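Local coordinates for protein Bacint_00347 (Bacteroides intestinalis DSM 17393, PDB 5MUM) that probably hydrolyses rhamnose-linked glycosidic bonds, acting as a beta-propeller glycoside hydrolase of a Bacteroides species, at residues A[98-103]-A[108-113]; A[56-61]-A[128-133]; A[152-157]-A[175-180]; A[50-55]-A[396-401]. All coordinates share one frame; numbering follows the deposited sequence.

Interaction 1. Residues A[98-103]-A[108-113]; sequences ISMMLD and LHLSFD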
# COMPACT_ATOMS: atom_id res chain seq x y z
N ILE A 98 9.14 1.82 -5.93
CA ILE A 98 8.61 1.22 -7.13
C ILE A 98 7.26 0.58 -6.83
O ILE A 98 7.15 -0.20 -5.89
CB ILE A 98 9.54 0.10 -7.61
CG1 ILE A 98 10.96 0.62 -7.84
CG2 ILE A 98 8.93 -0.61 -8.82
CD1 ILE A 98 11.99 -0.44 -7.49
N SER A 99 6.27 0.89 -7.67
CA SER A 99 5.01 0.17 -7.75
C SER A 99 4.84 -0.48 -9.14
O SER A 99 5.13 0.12 -10.17
CB SER A 99 3.84 1.09 -7.46
OG SER A 99 3.78 1.36 -6.05
N MET A 100 4.39 -1.72 -9.12
CA MET A 100 4.16 -2.50 -10.32
C MET A 100 2.80 -3.17 -10.26
O MET A 100 2.22 -3.41 -9.18
CB MET A 100 5.24 -3.57 -10.48
CG MET A 100 5.00 -4.83 -9.69
SD MET A 100 6.34 -6.02 -9.62
CE MET A 100 6.72 -6.18 -11.33
N MET A 101 2.33 -3.48 -11.45
CA MET A 101 1.12 -4.24 -11.60
C MET A 101 1.12 -4.84 -13.00
O MET A 101 1.81 -4.33 -13.93
CB MET A 101 -0.10 -3.33 -11.39
CG MET A 101 -1.46 -3.99 -11.40
SD MET A 101 -1.59 -5.29 -10.20
CE MET A 101 -1.25 -4.42 -8.67
N LEU A 102 0.40 -5.94 -13.18
CA LEU A 102 0.18 -6.42 -14.53
C LEU A 102 -1.24 -6.14 -14.92
O LEU A 102 -2.15 -6.29 -14.09
CB LEU A 102 0.44 -7.92 -14.64
CG LEU A 102 1.92 -8.26 -14.81
CD1 LEU A 102 2.68 -8.07 -13.53
CD2 LEU A 102 2.05 -9.68 -15.26
N ASP A 103 -1.44 -5.75 -16.17
CA ASP A 103 -2.79 -5.63 -16.71
C ASP A 103 -3.31 -6.98 -17.20
O ASP A 103 -2.61 -7.98 -17.14
CB ASP A 103 -2.86 -4.55 -17.77
CG ASP A 103 -2.09 -4.89 -19.06
OD1 ASP A 103 -2.01 -6.07 -19.47
OD2 ASP A 103 -1.60 -3.93 -19.72
N LEU A 108 3.40 -5.73 -17.86
CA LEU A 108 3.83 -5.09 -16.61
C LEU A 108 3.76 -3.57 -16.78
O LEU A 108 4.17 -3.03 -17.82
CB LEU A 108 5.27 -5.45 -16.25
CG LEU A 108 5.55 -6.86 -15.75
CD1 LEU A 108 5.36 -7.89 -16.86
CD2 LEU A 108 6.95 -6.93 -15.19
N HIS A 109 3.28 -2.92 -15.73
CA HIS A 109 3.25 -1.48 -15.64
C HIS A 109 4.06 -1.14 -14.42
O HIS A 109 3.83 -1.69 -13.35
CB HIS A 109 1.81 -1.02 -15.44
CG HIS A 109 0.97 -1.16 -16.65
ND1 HIS A 109 0.56 -2.39 -17.14
CD2 HIS A 109 0.41 -0.23 -17.45
CE1 HIS A 109 -0.17 -2.19 -18.23
NE2 HIS A 109 -0.29 -0.90 -18.43
N LEU A 110 4.97 -0.22 -14.57
CA LEU A 110 5.95 0.12 -13.53
C LEU A 110 5.94 1.60 -13.37
O LEU A 110 5.95 2.30 -14.37
CB LEU A 110 7.36 -0.27 -13.98
CG LEU A 110 7.92 -1.62 -13.59
CD1 LEU A 110 8.04 -1.71 -12.09
CD2 LEU A 110 7.10 -2.76 -14.19
N SER A 111 5.96 2.05 -12.13
CA SER A 111 6.10 3.44 -11.85
C SER A 111 6.99 3.59 -10.63
O SER A 111 6.89 2.85 -9.66
CB SER A 111 4.75 4.09 -11.63
OG SER A 111 4.86 5.50 -11.63
N PHE A 112 7.94 4.50 -10.71
CA PHE A 112 9.02 4.46 -9.75
C PHE A 112 9.72 5.78 -9.59
O PHE A 112 9.65 6.66 -10.45
CB PHE A 112 10.03 3.39 -10.15
CG PHE A 112 10.45 3.49 -11.59
CD1 PHE A 112 9.71 2.87 -12.58
CD2 PHE A 112 11.55 4.25 -11.95
CE1 PHE A 112 10.06 3.02 -13.92
CE2 PHE A 112 11.92 4.38 -13.28
CZ PHE A 112 11.17 3.75 -14.27
N ASP A 113 10.41 5.88 -8.47
CA ASP A 113 11.46 6.88 -8.25
C ASP A 113 10.93 8.33 -8.20
O ASP A 113 11.49 9.22 -8.87
CB ASP A 113 12.58 6.73 -9.30
CG ASP A 113 13.80 7.59 -8.97
OD1 ASP A 113 14.04 7.86 -7.76
OD2 ASP A 113 14.50 7.99 -9.92

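Interaction 2. Residues A[56-61]-A[128-133]; sequences EQYISY and YTLELG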
# COMPACT_ATOMS: atom_id res chain seq x y z
N GLU A 56 2.15 -17.23 -12.38
CA GLU A 56 3.44 -16.56 -12.25
C GLU A 56 3.36 -15.43 -11.24
O GLU A 56 2.33 -14.76 -11.15
CB GLU A 56 3.89 -15.96 -13.57
CG GLU A 56 4.17 -16.95 -14.68
CD GLU A 56 4.76 -16.26 -15.90
OE1 GLU A 56 4.22 -15.21 -16.34
OE2 GLU A 56 5.75 -16.76 -16.42
N GLN A 57 4.45 -15.19 -10.52
CA GLN A 57 4.53 -14.08 -9.59
C GLN A 57 5.67 -13.19 -10.02
O GLN A 57 6.72 -13.69 -10.42
CB GLN A 57 4.71 -14.63 -8.19
CG GLN A 57 4.85 -13.55 -7.11
CD GLN A 57 4.98 -14.20 -5.78
OE1 GLN A 57 6.00 -14.88 -5.53
NE2 GLN A 57 3.98 -14.01 -4.90
N TYR A 58 5.46 -11.89 -9.91
CA TYR A 58 6.38 -10.86 -10.38
C TYR A 58 6.77 -10.02 -9.18
O TYR A 58 5.97 -9.81 -8.27
CB TYR A 58 5.68 -9.98 -11.42
CG TYR A 58 5.46 -10.74 -12.71
CD1 TYR A 58 4.44 -11.67 -12.84
CD2 TYR A 58 6.33 -10.56 -13.77
CE1 TYR A 58 4.29 -12.40 -14.01
CE2 TYR A 58 6.20 -11.29 -14.92
CZ TYR A 58 5.20 -12.22 -15.02
OH TYR A 58 5.13 -12.89 -16.20
N ILE A 59 8.01 -9.57 -9.20
CA ILE A 59 8.56 -8.79 -8.10
C ILE A 59 9.35 -7.65 -8.68
O ILE A 59 9.85 -7.71 -9.79
CB ILE A 59 9.43 -9.67 -7.20
CG1 ILE A 59 9.65 -8.98 -5.85
CG2 ILE A 59 10.73 -10.06 -7.87
CD1 ILE A 59 10.40 -9.84 -4.86
N SER A 60 9.50 -6.59 -7.90
CA SER A 60 10.36 -5.51 -8.27
C SER A 60 11.02 -4.94 -7.03
O SER A 60 10.44 -4.92 -5.95
CB SER A 60 9.57 -4.43 -9.04
OG SER A 60 8.50 -3.90 -8.22
N TYR A 61 12.24 -4.47 -7.21
CA TYR A 61 12.99 -3.84 -6.12
C TYR A 61 14.21 -3.16 -6.71
O TYR A 61 14.58 -3.39 -7.86
CB TYR A 61 13.41 -4.88 -5.07
CG TYR A 61 14.26 -5.99 -5.61
CD1 TYR A 61 13.69 -7.12 -6.16
CD2 TYR A 61 15.65 -5.92 -5.54
CE1 TYR A 61 14.48 -8.15 -6.66
CE2 TYR A 61 16.44 -6.94 -6.03
CZ TYR A 61 15.84 -8.06 -6.59
OH TYR A 61 16.65 -9.08 -7.08
N TYR A 128 4.17 -10.44 -19.86
CA TYR A 128 4.91 -11.42 -19.04
C TYR A 128 6.41 -11.39 -19.24
O TYR A 128 7.05 -12.40 -19.02
CB TYR A 128 4.34 -12.86 -19.26
CG TYR A 128 2.85 -12.92 -19.07
CD1 TYR A 128 2.30 -12.61 -17.84
CD2 TYR A 128 1.98 -13.24 -20.11
CE1 TYR A 128 0.91 -12.63 -17.62
CE2 TYR A 128 0.58 -13.25 -19.91
CZ TYR A 128 0.07 -12.96 -18.66
OH TYR A 128 -1.28 -12.93 -18.40
N THR A 129 6.93 -10.28 -19.72
CA THR A 129 8.32 -10.13 -20.05
C THR A 129 9.00 -9.03 -19.24
O THR A 129 8.44 -8.00 -19.07
CB THR A 129 8.47 -9.87 -21.58
OG1 THR A 129 7.81 -10.90 -22.34
CG2 THR A 129 9.90 -9.78 -21.95
N LEU A 130 10.19 -9.32 -18.75
CA LEU A 130 10.96 -8.43 -17.91
C LEU A 130 11.85 -7.52 -18.73
O LEU A 130 13.02 -7.64 -18.71
CB LEU A 130 11.83 -9.23 -16.97
CG LEU A 130 11.13 -10.31 -16.17
CD1 LEU A 130 12.06 -10.99 -15.20
CD2 LEU A 130 9.89 -9.77 -15.53
N GLU A 131 11.25 -6.73 -19.54
CA GLU A 131 11.93 -5.81 -20.38
C GLU A 131 11.03 -4.59 -20.45
O GLU A 131 9.96 -4.65 -20.92
CB GLU A 131 12.13 -6.45 -21.73
CG GLU A 131 12.63 -5.53 -22.82
CD GLU A 131 14.10 -5.65 -23.02
OE1 GLU A 131 14.57 -6.70 -23.40
OE2 GLU A 131 14.80 -4.70 -22.75
N LEU A 132 11.53 -3.47 -19.99
CA LEU A 132 10.76 -2.30 -20.01
C LEU A 132 11.02 -1.33 -21.16
O LEU A 132 12.12 -1.12 -21.55
CB LEU A 132 10.93 -1.55 -18.71
CG LEU A 132 10.61 -2.26 -17.42
CD1 LEU A 132 11.07 -1.45 -16.22
CD2 LEU A 132 9.09 -2.39 -17.35
N GLY A 133 9.96 -0.76 -21.66
CA GLY A 133 10.06 0.29 -22.66
C GLY A 133 10.54 1.59 -22.07
O GLY A 133 10.95 1.68 -20.91

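Interaction 3. Residues A[152-157]-A[175-180]; sequences YPLNGG and MNRYSV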
# COMPACT_ATOMS: atom_id res chain seq x y z
N TYR A 152 -3.71 -0.52 -9.14
CA TYR A 152 -4.71 -1.48 -8.71
C TYR A 152 -5.35 -2.10 -9.92
O TYR A 152 -5.61 -1.42 -10.91
CB TYR A 152 -5.78 -0.82 -7.85
CG TYR A 152 -5.21 -0.07 -6.71
CD1 TYR A 152 -4.81 1.25 -6.87
CD2 TYR A 152 -4.95 -0.70 -5.48
CE1 TYR A 152 -4.24 1.95 -5.83
CE2 TYR A 152 -4.38 0.00 -4.42
CZ TYR A 152 -4.02 1.33 -4.62
OH TYR A 152 -3.41 2.08 -3.64
N PRO A 153 -5.63 -3.40 -9.87
CA PRO A 153 -6.30 -4.00 -11.01
C PRO A 153 -7.79 -3.75 -10.92
O PRO A 153 -8.32 -3.65 -9.81
CB PRO A 153 -5.96 -5.46 -10.89
CG PRO A 153 -5.88 -5.66 -9.43
CD PRO A 153 -5.36 -4.39 -8.82
N LEU A 154 -8.44 -3.58 -12.06
CA LEU A 154 -9.85 -3.39 -12.12
C LEU A 154 -10.42 -4.57 -12.88
O LEU A 154 -9.67 -5.36 -13.47
CB LEU A 154 -10.17 -2.11 -12.86
CG LEU A 154 -9.70 -0.80 -12.22
CD1 LEU A 154 -9.91 0.34 -13.18
CD2 LEU A 154 -10.41 -0.55 -10.91
N ASN A 155 -11.74 -4.67 -12.90
CA ASN A 155 -12.42 -5.68 -13.72
C ASN A 155 -12.08 -5.56 -15.20
O ASN A 155 -11.81 -4.47 -15.71
CB ASN A 155 -13.94 -5.56 -13.56
CG ASN A 155 -14.41 -6.02 -12.18
OD1 ASN A 155 -13.69 -6.73 -11.47
ND2 ASN A 155 -15.60 -5.60 -11.80
N GLY A 156 -12.11 -6.70 -15.89
CA GLY A 156 -11.83 -6.74 -17.32
C GLY A 156 -10.38 -6.53 -17.71
O GLY A 156 -10.10 -6.26 -18.85
N GLY A 157 -9.45 -6.67 -16.77
CA GLY A 157 -8.05 -6.49 -17.05
C GLY A 157 -7.55 -5.04 -17.06
O GLY A 157 -6.39 -4.80 -17.33
N MET A 175 -6.38 10.15 -10.03
CA MET A 175 -6.78 8.80 -10.30
C MET A 175 -7.01 8.64 -11.81
O MET A 175 -7.82 9.38 -12.40
CB MET A 175 -8.06 8.51 -9.55
CG MET A 175 -8.56 7.10 -9.76
SD MET A 175 -10.04 6.75 -8.81
CE MET A 175 -9.35 6.63 -7.16
N ASN A 176 -6.26 7.72 -12.39
CA ASN A 176 -6.41 7.36 -13.79
C ASN A 176 -6.87 5.92 -13.93
O ASN A 176 -6.67 5.10 -13.03
CB ASN A 176 -5.09 7.50 -14.51
CG ASN A 176 -4.53 8.91 -14.44
OD1 ASN A 176 -5.29 9.89 -14.38
ND2 ASN A 176 -3.22 9.03 -14.47
N ARG A 177 -7.40 5.63 -15.12
CA ARG A 177 -7.72 4.29 -15.52
C ARG A 177 -7.02 3.97 -16.84
O ARG A 177 -6.96 4.80 -17.74
CB ARG A 177 -9.24 4.15 -15.72
CG ARG A 177 -9.67 2.77 -16.18
CD ARG A 177 -11.16 2.62 -16.40
NE ARG A 177 -11.38 1.70 -17.51
CZ ARG A 177 -11.57 2.02 -18.80
NH1 ARG A 177 -11.65 3.29 -19.22
NH2 ARG A 177 -11.72 1.04 -19.68
N TYR A 178 -6.51 2.74 -16.92
CA TYR A 178 -5.95 2.21 -18.11
C TYR A 178 -6.93 1.23 -18.74
O TYR A 178 -7.31 0.23 -18.12
CB TYR A 178 -4.71 1.43 -17.79
CG TYR A 178 -3.96 0.90 -18.97
CD1 TYR A 178 -3.30 1.75 -19.83
CD2 TYR A 178 -3.88 -0.49 -19.20
CE1 TYR A 178 -2.59 1.26 -20.91
CE2 TYR A 178 -3.17 -0.99 -20.28
CZ TYR A 178 -2.52 -0.12 -21.12
OH TYR A 178 -1.78 -0.62 -22.19
N SER A 179 -7.31 1.54 -19.97
CA SER A 179 -8.10 0.62 -20.76
C SER A 179 -7.13 -0.35 -21.44
O SER A 179 -6.36 0.03 -22.32
CB SER A 179 -8.91 1.38 -21.81
OG SER A 179 -9.31 0.48 -22.85
N VAL A 180 -7.17 -1.60 -21.00
CA VAL A 180 -6.32 -2.62 -21.56
C VAL A 180 -6.66 -2.86 -23.03
O VAL A 180 -5.76 -3.13 -23.84
CB VAL A 180 -6.36 -3.90 -20.69
CG1 VAL A 180 -7.72 -4.62 -20.77
CG2 VAL A 180 -5.20 -4.80 -21.06

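Interaction 4. Residues A[50-55]-A[396-401]; sequences LVTQGD and WKQKRR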
# COMPACT_ATOMS: atom_id res chain seq x y z
N LEU A 50 4.99 -6.95 -5.29
CA LEU A 50 4.85 -8.34 -5.59
C LEU A 50 3.46 -8.56 -6.13
O LEU A 50 2.48 -8.14 -5.51
CB LEU A 50 5.05 -9.12 -4.27
CG LEU A 50 5.35 -10.59 -4.19
CD1 LEU A 50 6.65 -10.91 -4.92
CD2 LEU A 50 5.44 -10.99 -2.71
N VAL A 51 3.34 -9.23 -7.27
CA VAL A 51 2.04 -9.46 -7.82
C VAL A 51 1.98 -10.74 -8.63
O VAL A 51 2.89 -11.05 -9.37
CB VAL A 51 1.57 -8.26 -8.67
CG1 VAL A 51 2.45 -8.06 -9.88
CG2 VAL A 51 0.13 -8.44 -9.07
N THR A 52 0.91 -11.49 -8.45
CA THR A 52 0.67 -12.72 -9.22
C THR A 52 -0.30 -12.49 -10.35
O THR A 52 -1.27 -11.74 -10.19
CB THR A 52 0.08 -13.78 -8.29
OG1 THR A 52 1.12 -14.23 -7.42
CG2 THR A 52 -0.53 -14.96 -9.07
N GLN A 53 -0.05 -13.16 -11.47
CA GLN A 53 -1.04 -13.31 -12.49
C GLN A 53 -0.95 -14.73 -13.03
O GLN A 53 0.13 -15.17 -13.39
CB GLN A 53 -0.86 -12.31 -13.63
CG GLN A 53 -2.01 -12.37 -14.63
CD GLN A 53 -2.23 -11.08 -15.37
OE1 GLN A 53 -2.54 -10.04 -14.78
NE2 GLN A 53 -2.08 -11.13 -16.67
N GLY A 54 -2.07 -15.43 -13.03
CA GLY A 54 -2.12 -16.81 -13.50
C GLY A 54 -1.27 -17.63 -12.53
O GLY A 54 -1.41 -17.49 -11.30
N ASP A 55 -0.31 -18.37 -13.07
CA ASP A 55 0.61 -19.17 -12.25
C ASP A 55 1.99 -18.53 -12.07
O ASP A 55 2.93 -19.21 -11.66
CB ASP A 55 0.73 -20.59 -12.81
CG ASP A 55 1.36 -20.62 -14.18
OD1 ASP A 55 1.56 -19.55 -14.79
OD2 ASP A 55 1.63 -21.74 -14.67
N TRP A 396 -3.53 -13.18 -2.82
CA TRP A 396 -4.48 -13.34 -1.77
C TRP A 396 -5.92 -13.44 -2.32
O TRP A 396 -6.67 -14.37 -1.98
CB TRP A 396 -4.37 -12.23 -0.72
CG TRP A 396 -5.37 -12.45 0.31
CD1 TRP A 396 -6.59 -11.80 0.48
CD2 TRP A 396 -5.30 -13.45 1.30
NE1 TRP A 396 -7.25 -12.35 1.54
CE2 TRP A 396 -6.49 -13.36 2.06
CE3 TRP A 396 -4.34 -14.40 1.65
CZ2 TRP A 396 -6.73 -14.18 3.16
CZ3 TRP A 396 -4.59 -15.24 2.76
CH2 TRP A 396 -5.77 -15.14 3.47
N LYS A 397 -6.30 -12.51 -3.19
CA LYS A 397 -7.62 -12.53 -3.78
C LYS A 397 -7.92 -13.77 -4.62
O LYS A 397 -9.02 -14.24 -4.63
CB LYS A 397 -7.84 -11.32 -4.66
CG LYS A 397 -7.91 -10.02 -3.90
CD LYS A 397 -8.21 -8.89 -4.91
CE LYS A 397 -7.20 -7.78 -4.81
NZ LYS A 397 -7.29 -6.96 -6.06
N GLN A 398 -6.92 -14.25 -5.34
CA GLN A 398 -7.11 -15.34 -6.31
C GLN A 398 -6.95 -16.72 -5.66
O GLN A 398 -7.68 -17.62 -6.01
CB GLN A 398 -6.17 -15.17 -7.50
CG GLN A 398 -6.57 -13.98 -8.39
CD GLN A 398 -5.48 -13.50 -9.33
OE1 GLN A 398 -4.60 -14.27 -9.73
NE2 GLN A 398 -5.52 -12.21 -9.67
N LYS A 399 -5.99 -16.86 -4.75
CA LYS A 399 -5.62 -18.16 -4.19
C LYS A 399 -5.64 -18.27 -2.68
O LYS A 399 -5.35 -19.34 -2.16
CB LYS A 399 -4.23 -18.58 -4.70
CG LYS A 399 -4.11 -18.69 -6.20
N ARG A 400 -5.96 -17.19 -1.98
CA ARG A 400 -5.86 -17.14 -0.53
C ARG A 400 -4.50 -17.60 0.02
O ARG A 400 -4.41 -18.27 1.06
CB ARG A 400 -7.03 -17.91 0.15
CG ARG A 400 -8.40 -17.30 -0.12
CD ARG A 400 -8.57 -15.97 0.59
NE ARG A 400 -9.92 -15.49 0.42
CZ ARG A 400 -10.38 -14.79 -0.61
NH1 ARG A 400 -11.66 -14.45 -0.62
NH2 ARG A 400 -9.61 -14.44 -1.63
N ARG A 401 -3.45 -17.20 -0.68
CA ARG A 401 -2.10 -17.37 -0.15
C ARG A 401 -1.53 -16.02 0.15
O ARG A 401 -1.72 -15.07 -0.65
CB ARG A 401 -1.21 -18.08 -1.14
CG ARG A 401 -1.74 -19.48 -1.47
CD ARG A 401 -0.59 -20.32 -2.00
NE ARG A 401 -0.83 -20.88 -3.31
CZ ARG A 401 0.14 -21.19 -4.20
NH1 ARG A 401 -0.21 -21.68 -5.37
NH2 ARG A 401 1.46 -20.98 -3.93
O HOH W 1 -4.65 -14.25 -12.57
O HOH W 2 -3.56 -16.71 -9.67

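Interaction 1. Residues A[98-103]-A[108-113]
Leu102 and Leu108 set CG on the side of their own backbone N (chi1 -82° and -72°), which lays the two side chains alongside each other, pointing the same way; Leu102 CD1 rests 3.8 Å from Leu108 CG. Met100 takes a different first torsion, with CG held between backbone N and carbonyl carbon (chi1 83°), and a bend at its last torsion carries the methyl CE to Leu108 CD2. Leu110 contributes one branch: its CD1 touches both Ile98 CG2 (3.6 Å) and Met100 CB (3.7 Å). At the far end Ile98 CG1 crosses over Phe112 CB. These five apolar residues, with Phe112, form one face of a beta hairpin, two adjacent strands of a propeller blade, with strand 121-123 next to 108-112 in the sheet. Ile98 and Met100 turn this face against strand 56-62 of a neighbouring blade. The non-hydrogen-bonded pairs of the hairpin, Ile98-Phe112, Met100-Leu110 and Leu102-Leu108, all lie here. The opposite face carries the hydrogen-bonded pairs. Ser99 N to Ser111 O and Ser111 N to Ser99 O are both 2.9 Å. Met101 and His109 pair likewise, His109 N reaching Met101 O at 2.7 Å. The buried hydroxyls of this face find partners beyond the hairpin: Ser99 OG on Pro149 O and Asn47 N, Ser111 OG on Asn120 O and His114 NE2. In the connecting turn, Asp103 OD1 accepts from the backbone N of both Asp105 and Tyr107, while His109 ND1 is hydrogen-bonded to Tyr107 O.

Interaction 2. Residues A[56-61]-A[128-133]
Tyr58 meets Tyr128 with its phenol oxygen, where the second strand of a four-stranded propeller blade (56-62) is overlaid by the loop that leads from strand 121-123 of one blade toward strand 146-153 of another. The tight part lies at this hydroxyl. Tyr58 CG lies beside the backbone N (chi1 -71°), which sends the phenol toward the loop. Tyr58 OH sits 3.2 Å from both Tyr128 CA and Tyr128 CB and comes to the edge of the Tyr128 ring, close to its plane, the two side chains crossing at about a right angle. A very short bond of 2.5 Å from Tyr58 OH to Glu56 OE1 ties down the phenol oxygen. The same carboxylate oxygen reaches Tyr128 CD1 at 3.6 Å, with the carboxylate and ring planes 70° apart. Glu56 OE2 makes a salt bridge with Lys72 NZ, which also bonds to Tyr128 O, so one ammonium group links strand and loop. The Tyr58 side chain also touches Met100 and Leu102 of strand 98-102. The contact is looser at Leu130, centre of an inverse gamma turn and partly exposed, as are Glu56 and Tyr128; Tyr58 is the buried member. The first bond of the Leu130 side chain runs across the contact, and its CD2 branch lies at the edge of the Tyr58 ring, 4.0 Å from both CD2 and CE2 of that tyrosine.

Interaction 3. Residues A[152-157]-A[175-180]
Arg177, whose aliphatic stem meets Leu154, and Val180, which packs on Gly157, share the carboxylate of Asp158 as a polar anchor: Arg177 NH2 forms a salt bridge with Asp158 OD2, and the backbone N of Val180 is hydrogen-bonded to OD1. With its head held in this way, the arginine offers its methylenes to the apolar neighbour. CG stands anti to the backbone N (chi1 178°) and the chain runs straight to CD before bending, which lays CG 3.9 Å and CD 4.1 Å from Leu154 CD1. The two side chains cross at a slant. Both segments belong to one propeller blade, an antiparallel sheet in the order 146-153, 159-165, 172-179, 184-189; the first and third strands run in the same direction with the second between them, so side chains and the loop ends carry the contact without any backbone bond. At the turn into strand 159-165, Gly156 and Gly157 both have positive phi, conformations that glycine adopts readily, and their carbonyls come up against Val180. Gly157 O lies 3.5 Å from Val180 CB, and Gly156 O 3.5 Å from Val180 CG1, the branch set between backbone N and carbonyl carbon. These are van der Waals contacts. Gly156 is exposed, whereas Val180 is buried and touches Asp103 of the neighbouring blade; the backbone of Gly157 is also bonded to that of Gly104.

Interaction 4. Residues A[50-55]-A[396-401]
Gln398 contributes the most surface, reaching from the last turn of helix 393-399 toward Thr52 and Gly54. Its chain is extended beyond CG, and the side chain slides past that of Thr52 in the opposite direction until OE1 stands 4.2 Å from Thr52 CG2. That methyl is anti to the backbone N of Thr52 (chi1 -73° for OG1), while the hydroxyl OG1 bonds to Asp392 OD2. Gly54, in the turn after the strand, is joined to Gln398 through two waters. One accepts from Gly54 N at 2.9 Å and donates to Gln398 OE1 at 2.8 Å; the other donates both to Gly54 O at 2.8 Å and to Gln398 OE1 at 2.7 Å. Gln398 OE1 thus accepts from both waters, and through them is linked to the N and the O of Gly54, on a side that is largely exposed. At the end of the helix, where Arg400 leaves helical angles with positive phi, Trp396 O accepts from Arg400 N and Arg400 NH2, which come from opposite faces of its carbonyl plane. Helix 393-399 lies beside strand 50-53, an outermost strand of its four-stranded blade, which pairs with strand 56-62 and sends Val51 against strand 98-102.

Interaction 1 is the hub, touching the other three. It lies closest to interaction 2, with centres 9 Å apart, where Met100 SD meets Ser60 OG at 3.3 Å. Toward interaction 3, centres 13 Å apart, the rings of His109 and Tyr178 meet edge-to-face, His109 NE2 lying 3.4 Å from Tyr178 CE2. Leu102 CD1 lies 3.7 Å from Val51 CG1, the centres of interactions 1 and 4 being 16 Å apart. Interactions 2 and 4 share a sheet: Tyr58 N lies 2.8 Å from Val51 O. Interactions 2 and 3 stay about 9 Å apart at their nearest atoms; interaction 3 meets interaction 4 through Pro153 and Lys397. Together they span neighbouring propeller blades.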